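Local coordinates for protein putative amidohydrolase (Unidentified, PDB 3MKV) that probably acts as a zinc-dependent prolidase of the amidohydrolase superfamily, hydrolysing dipeptides that end in proline, at residues Y280-S285 with G329-L334; A306-I311 with F339-E344. All blocks are in the same frame, centred on the assembly; numbering follows the deposited sequence.

Both contacts lie in the amidohydrolase barrel domain, with centres about 16 Å apart. Contact 1 joins helix 277-286 to the loop that follows the zinc ligand D326. Contact 2 joins helices 307-317 and 337-343. Both are mainly buried, but contact 2 has an exposed end at E344. Contact 1 is small and wholly apolar. Contact 2 is larger, and a carboxylate oxygen joins its aliphatic packing. Helix 277-286 connects the two: I341 CD1 packs 3.5 Å from D281 OD1, and L277 touches I311, I341 and L342. The segments alternate along the chain, so the contacts interlock in sequence.

Contact 1 (Y280-S285 with G329-L334); sequences YDALAS and GEAQRL
A282 meets A331 and L334 with one methyl group. Its CB points from the helix toward the facing loop. A282 CB lies 4.0 Å from A331 CB and 4.0 Å from L334 CD1. These two partners are themselves 4.2 Å apart, A331 CB to L334 CD1, so the three methyls form a nearly equilateral triangle. The short 3-10 turn sets this up. L334 N donates to A331 O at 2.7 Å, and the turn brings both side chains to the side facing the helix. L334 holds CG opposite its carbonyl carbon (chi1 -67°), and the nearly extended second torsion (chi2 161°) sends CD1 to A282. L334 CD2 points elsewhere, 6.3 Å from A282 CB. The backbones come close, with 6.5 Å between A282 CA and A331 CA, consistent with two small side chains meeting here. On the far side of the turn, Q332 NE2 bonds to the backbone oxygens of H67, a zinc ligand, and A70. The side chain of A331 is about 12 Å from a zinc ion. This is packing of a helix on an active-site loop, as found in the TIM-barrel fold of amidohydrolases, where the loop follows the metal-binding aspartate, here D326.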
loop_
_atom_site.group_PDB
_atom_site.type_symbol
_atom_site.label_atom_id
_atom_site.label_comp_id
_atom_site.label_asym_id
_atom_site.label_seq_id
_atom_site.Cartn_x
_atom_site.Cartn_y
_atom_site.Cartn_z
ATOM N N TYR A 280 -4.988 -42.964 6.264
ATOM C CA TYR A 280 -4.955 -43.409 4.870
ATOM C C TYR A 280 -6.062 -44.418 4.563
ATOM O O TYR A 280 -6.718 -44.333 3.520
ATOM C CB TYR A 280 -3.561 -43.920 4.503
ATOM C CG TYR A 280 -2.514 -42.908 4.902
ATOM C CD1 TYR A 280 -2.564 -41.618 4.395
ATOM C CD2 TYR A 280 -1.504 -43.220 5.808
ATOM C CE1 TYR A 280 -1.634 -40.666 4.757
ATOM C CE2 TYR A 280 -0.561 -42.266 6.180
ATOM C CZ TYR A 280 -0.641 -40.987 5.646
ATOM O OH TYR A 280 0.262 -40.006 5.988
ATOM N N ASP A 281 -6.288 -45.349 5.484
ATOM C CA ASP A 281 -7.386 -46.301 5.358
ATOM C C ASP A 281 -8.754 -45.620 5.242
ATOM O O ASP A 281 -9.669 -46.150 4.606
ATOM C CB ASP A 281 -7.388 -47.272 6.542
ATOM C CG ASP A 281 -6.225 -48.250 6.496
ATOM O OD1 ASP A 281 -6.225 -49.213 7.298
ATOM O OD2 ASP A 281 -5.313 -48.057 5.657
ATOM N N ALA A 282 -8.890 -44.450 5.861
ATOM C CA ALA A 282 -10.155 -43.719 5.867
ATOM C C ALA A 282 -10.331 -42.853 4.628
ATOM O O ALA A 282 -11.436 -42.738 4.099
ATOM C CB ALA A 282 -10.271 -42.868 7.121
ATOM N N LEU A 283 -9.252 -42.226 4.174
ATOM C CA LEU A 283 -9.320 -41.408 2.973
ATOM C C LEU A 283 -9.779 -42.255 1.790
ATOM O O LEU A 283 -10.553 -41.800 0.943
ATOM C CB LEU A 283 -7.964 -40.763 2.679
ATOM C CG LEU A 283 -7.531 -39.629 3.614
ATOM C CD1 LEU A 283 -6.086 -39.231 3.369
ATOM C CD2 LEU A 283 -8.463 -38.426 3.470
ATOM N N ALA A 284 -9.305 -43.496 1.745
ATOM C CA ALA A 284 -9.686 -44.423 0.686
ATOM C C ALA A 284 -11.140 -44.882 0.823
ATOM O O ALA A 284 -11.869 -44.936 -0.163
ATOM C CB ALA A 284 -8.744 -45.621 0.667
ATOM N N SER A 285 -11.558 -45.192 2.049
ATOM C CA SER A 285 -12.880 -45.779 2.312
ATOM C C SER A 285 -14.057 -44.817 2.155
ATOM O O SER A 285 -15.075 -45.163 1.559
ATOM C CB SER A 285 -12.927 -46.379 3.724
ATOM O OG SER A 285 -11.811 -47.217 3.971
ATOM N N GLY A 329 -12.434 -34.496 9.464
ATOM C CA GLY A 329 -13.895 -34.501 9.399
ATOM C C GLY A 329 -14.577 -35.607 10.181
ATOM O O GLY A 329 -14.369 -35.757 11.386
ATOM N N GLU A 330 -15.401 -36.354 9.472
ATOM C CA GLU A 330 -16.186 -37.449 9.990
ATOM C C GLU A 330 -15.328 -38.577 10.510
ATOM O O GLU A 330 -15.697 -39.266 11.441
ATOM C CB GLU A 330 -17.113 -37.966 8.899
ATOM C CG GLU A 330 -18.253 -37.035 8.538
ATOM C CD GLU A 330 -17.893 -35.956 7.516
ATOM O OE1 GLU A 330 -16.706 -35.763 7.188
ATOM O OE2 GLU A 330 -18.826 -35.288 7.036
ATOM N N ALA A 331 -14.206 -38.782 9.847
ATOM C CA ALA A 331 -13.284 -39.888 10.113
ATOM C C ALA A 331 -12.572 -39.767 11.452
ATOM O O ALA A 331 -12.058 -40.757 11.986
ATOM C CB ALA A 331 -12.270 -39.986 9.012
ATOM N N GLN A 332 -12.513 -38.549 11.983
ATOM C CA GLN A 332 -11.941 -38.336 13.298
ATOM C C GLN A 332 -12.452 -39.371 14.289
ATOM O O GLN A 332 -11.798 -39.658 15.288
ATOM C CB GLN A 332 -12.260 -36.932 13.813
ATOM C CG GLN A 332 -11.618 -35.825 13.000
ATOM C CD GLN A 332 -10.845 -34.835 13.856
ATOM O OE1 GLN A 332 -10.417 -35.160 14.963
ATOM N NE2 GLN A 332 -10.645 -33.626 13.337
ATOM N N ARG A 333 -13.625 -39.936 14.024
ATOM C CA ARG A 333 -14.205 -40.887 14.972
ATOM C C ARG A 333 -13.395 -42.189 15.072
ATOM O O ARG A 333 -13.574 -42.969 16.017
ATOM C CB ARG A 333 -15.640 -41.214 14.586
ATOM C CG ARG A 333 -15.790 -42.590 13.977
ATOM C CD ARG A 333 -15.849 -42.550 12.471
ATOM N NE ARG A 333 -17.229 -42.575 12.001
ATOM C CZ ARG A 333 -17.617 -43.111 10.846
ATOM N NH1 ARG A 333 -16.731 -43.682 10.037
ATOM N NH2 ARG A 333 -18.901 -43.083 10.506
ATOM N N LEU A 334 -12.497 -42.394 14.102
ATOM C CA LEU A 334 -11.764 -43.651 13.931
ATOM C C LEU A 334 -10.428 -43.687 14.660
ATOM O O LEU A 334 -9.715 -44.687 14.620
ATOM C CB LEU A 334 -11.538 -43.941 12.437
ATOM C CG LEU A 334 -12.791 -44.257 11.612
ATOM C CD1 LEU A 334 -12.534 -44.072 10.128
ATOM C CD2 LEU A 334 -13.294 -45.677 11.902
#

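Contact 2 (A306-I311 with F339-E344); sequences AGLHSI and FRILAE
The E344 carboxylate is the flat group that touches the other helix, and it does so through OE1. L308 CD1 lies 3.5 Å and L308 CD2 3.6 Å from E344 OE1. The two methyls lie on opposite sides of the carboxylate plane, so OE1 sits in the fork of the leucine. Neither methyl is centred over a carboxylate face. The two side chains cross at about a right angle. E344 gets there with an extended chain beyond CG (chi2 167°). L308 has an unusual first torsion (chi1 -144°), which carries its end toward the partner helix. L308 CD1 also packs 4.0 Å from I341 CG2 and 4.0 Å from the flat peptide carbonyl at I341 O. Deeper in, I311 CD1 meets L342 CD2 at 4.1 Å, again with the side chains crossed. L342 CB leaves its backbone pointing away from helix 307-317, yet the branch end returns to it. Between the two segments the contact is van der Waals in kind, from a buried aliphatic layer to the exposed end, where methyls meet a carboxylate oxygen. That end probably adds little electrostatic attraction, and E344, being exposed, can keep solvent around its charge.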
loop_
_atom_site.group_PDB
_atom_site.type_symbol
_atom_site.label_atom_id
_atom_site.label_comp_id
_atom_site.label_asym_id
_atom_site.label_seq_id
_atom_site.Cartn_x
_atom_site.Cartn_y
_atom_site.Cartn_z
ATOM N N ALA A 306 2.042 -48.727 1.470
ATOM C CA ALA A 306 3.394 -48.924 1.991
ATOM C C ALA A 306 3.460 -48.751 3.509
ATOM O O ALA A 306 4.416 -49.193 4.165
ATOM C CB ALA A 306 4.350 -47.961 1.315
ATOM N N GLY A 307 2.440 -48.098 4.059
ATOM C CA GLY A 307 2.403 -47.764 5.479
ATOM C C GLY A 307 2.641 -48.933 6.417
ATOM O O GLY A 307 3.507 -48.873 7.294
ATOM N N LEU A 308 1.864 -49.997 6.249
ATOM C CA LEU A 308 2.001 -51.160 7.116
ATOM C C LEU A 308 3.449 -51.657 7.113
ATOM O O LEU A 308 4.018 -51.958 8.161
ATOM C CB LEU A 308 1.040 -52.265 6.671
ATOM C CG LEU A 308 0.381 -53.155 7.734
ATOM C CD1 LEU A 308 -0.302 -52.331 8.817
ATOM C CD2 LEU A 308 -0.616 -54.128 7.087
ATOM N N HIS A 309 4.056 -51.718 5.934
ATOM C CA HIS A 309 5.429 -52.200 5.824
ATOM C C HIS A 309 6.482 -51.240 6.416
ATOM O O HIS A 309 7.503 -51.686 6.956
ATOM C CB HIS A 309 5.761 -52.559 4.367
ATOM C CG HIS A 309 7.160 -53.063 4.173
ATOM N ND1 HIS A 309 7.657 -54.155 4.850
ATOM C CD2 HIS A 309 8.162 -52.628 3.372
ATOM C CE1 HIS A 309 8.910 -54.367 4.482
ATOM N NE2 HIS A 309 9.239 -53.456 3.583
ATOM N N SER A 310 6.238 -49.934 6.306
ATOM C CA SER A 310 7.159 -48.928 6.863
ATOM C C SER A 310 7.445 -49.185 8.331
ATOM O O SER A 310 8.563 -48.966 8.798
ATOM C CB SER A 310 6.611 -47.504 6.683
ATOM O OG SER A 310 5.383 -47.314 7.380
ATOM N N ILE A 311 6.424 -49.651 9.052
ATOM C CA ILE A 311 6.543 -49.969 10.477
ATOM C C ILE A 311 7.608 -51.039 10.723
ATOM O O ILE A 311 8.455 -50.903 11.617
ATOM C CB ILE A 311 5.195 -50.450 11.066
ATOM C CG1 ILE A 311 4.094 -49.410 10.825
ATOM C CG2 ILE A 311 5.329 -50.754 12.553
ATOM C CD1 ILE A 311 4.395 -48.046 11.422
ATOM N N PHE A 339 -4.714 -48.365 16.936
ATOM C CA PHE A 339 -4.179 -49.422 17.798
ATOM C C PHE A 339 -4.306 -50.767 17.095
ATOM O O PHE A 339 -3.329 -51.509 16.953
ATOM C CB PHE A 339 -4.918 -49.466 19.137
ATOM C CG PHE A 339 -4.627 -48.296 20.030
ATOM C CD1 PHE A 339 -3.343 -48.085 20.519
ATOM C CD2 PHE A 339 -5.640 -47.412 20.398
ATOM C CE1 PHE A 339 -3.060 -46.996 21.349
ATOM C CE2 PHE A 339 -5.375 -46.316 21.236
ATOM C CZ PHE A 339 -4.084 -46.107 21.707
ATOM N N ARG A 340 -5.520 -51.061 16.642
ATOM C CA ARG A 340 -5.801 -52.258 15.858
ATOM C C ARG A 340 -4.831 -52.401 14.687
ATOM O O ARG A 340 -4.221 -53.458 14.489
ATOM C CB ARG A 340 -7.235 -52.201 15.323
ATOM C CG ARG A 340 -7.799 -53.549 14.892
ATOM C CD ARG A 340 -8.974 -53.397 13.927
ATOM N NE ARG A 340 -8.537 -53.110 12.560
ATOM C CZ ARG A 340 -8.924 -52.050 11.854
ATOM N NH1 ARG A 340 -9.771 -51.175 12.381
ATOM N NH2 ARG A 340 -8.470 -51.866 10.617
ATOM N N ILE A 341 -4.700 -51.338 13.903
ATOM C CA ILE A 341 -3.871 -51.374 12.706
ATOM C C ILE A 341 -2.404 -51.664 13.034
ATOM O O ILE A 341 -1.806 -52.583 12.467
ATOM C CB ILE A 341 -3.993 -50.068 11.911
ATOM C CG1 ILE A 341 -5.421 -49.908 11.379
ATOM C CG2 ILE A 341 -2.990 -50.042 10.774
ATOM C CD1 ILE A 341 -5.663 -48.611 10.649
ATOM N N LEU A 342 -1.825 -50.897 13.954
ATOM C CA LEU A 342 -0.442 -51.130 14.367
ATOM C C LEU A 342 -0.291 -52.518 14.990
ATOM O O LEU A 342 0.771 -53.133 14.913
ATOM C CB LEU A 342 0.025 -50.053 15.354
ATOM C CG LEU A 342 0.022 -48.587 14.893
ATOM C CD1 LEU A 342 0.186 -47.612 16.065
ATOM C CD2 LEU A 342 1.090 -48.332 13.846
ATOM N N ALA A 343 -1.360 -53.008 15.612
ATOM C CA ALA A 343 -1.324 -54.300 16.294
ATOM C C ALA A 343 -1.020 -55.447 15.334
ATOM O O ALA A 343 -0.553 -56.504 15.749
ATOM C CB ALA A 343 -2.635 -54.554 17.033
ATOM N N GLU A 344 -1.287 -55.234 14.051
ATOM C CA GLU A 344 -1.055 -56.258 13.050
ATOM C C GLU A 344 0.435 -56.495 12.825
ATOM O O GLU A 344 0.832 -57.496 12.225
ATOM C CB GLU A 344 -1.711 -55.866 11.732
ATOM C CG GLU A 344 -3.204 -55.644 11.827
ATOM C CD GLU A 344 -3.764 -54.959 10.590
ATOM O OE1 GLU A 344 -2.958 -54.436 9.783
ATOM O OE2 GLU A 344 -5.006 -54.940 10.429
#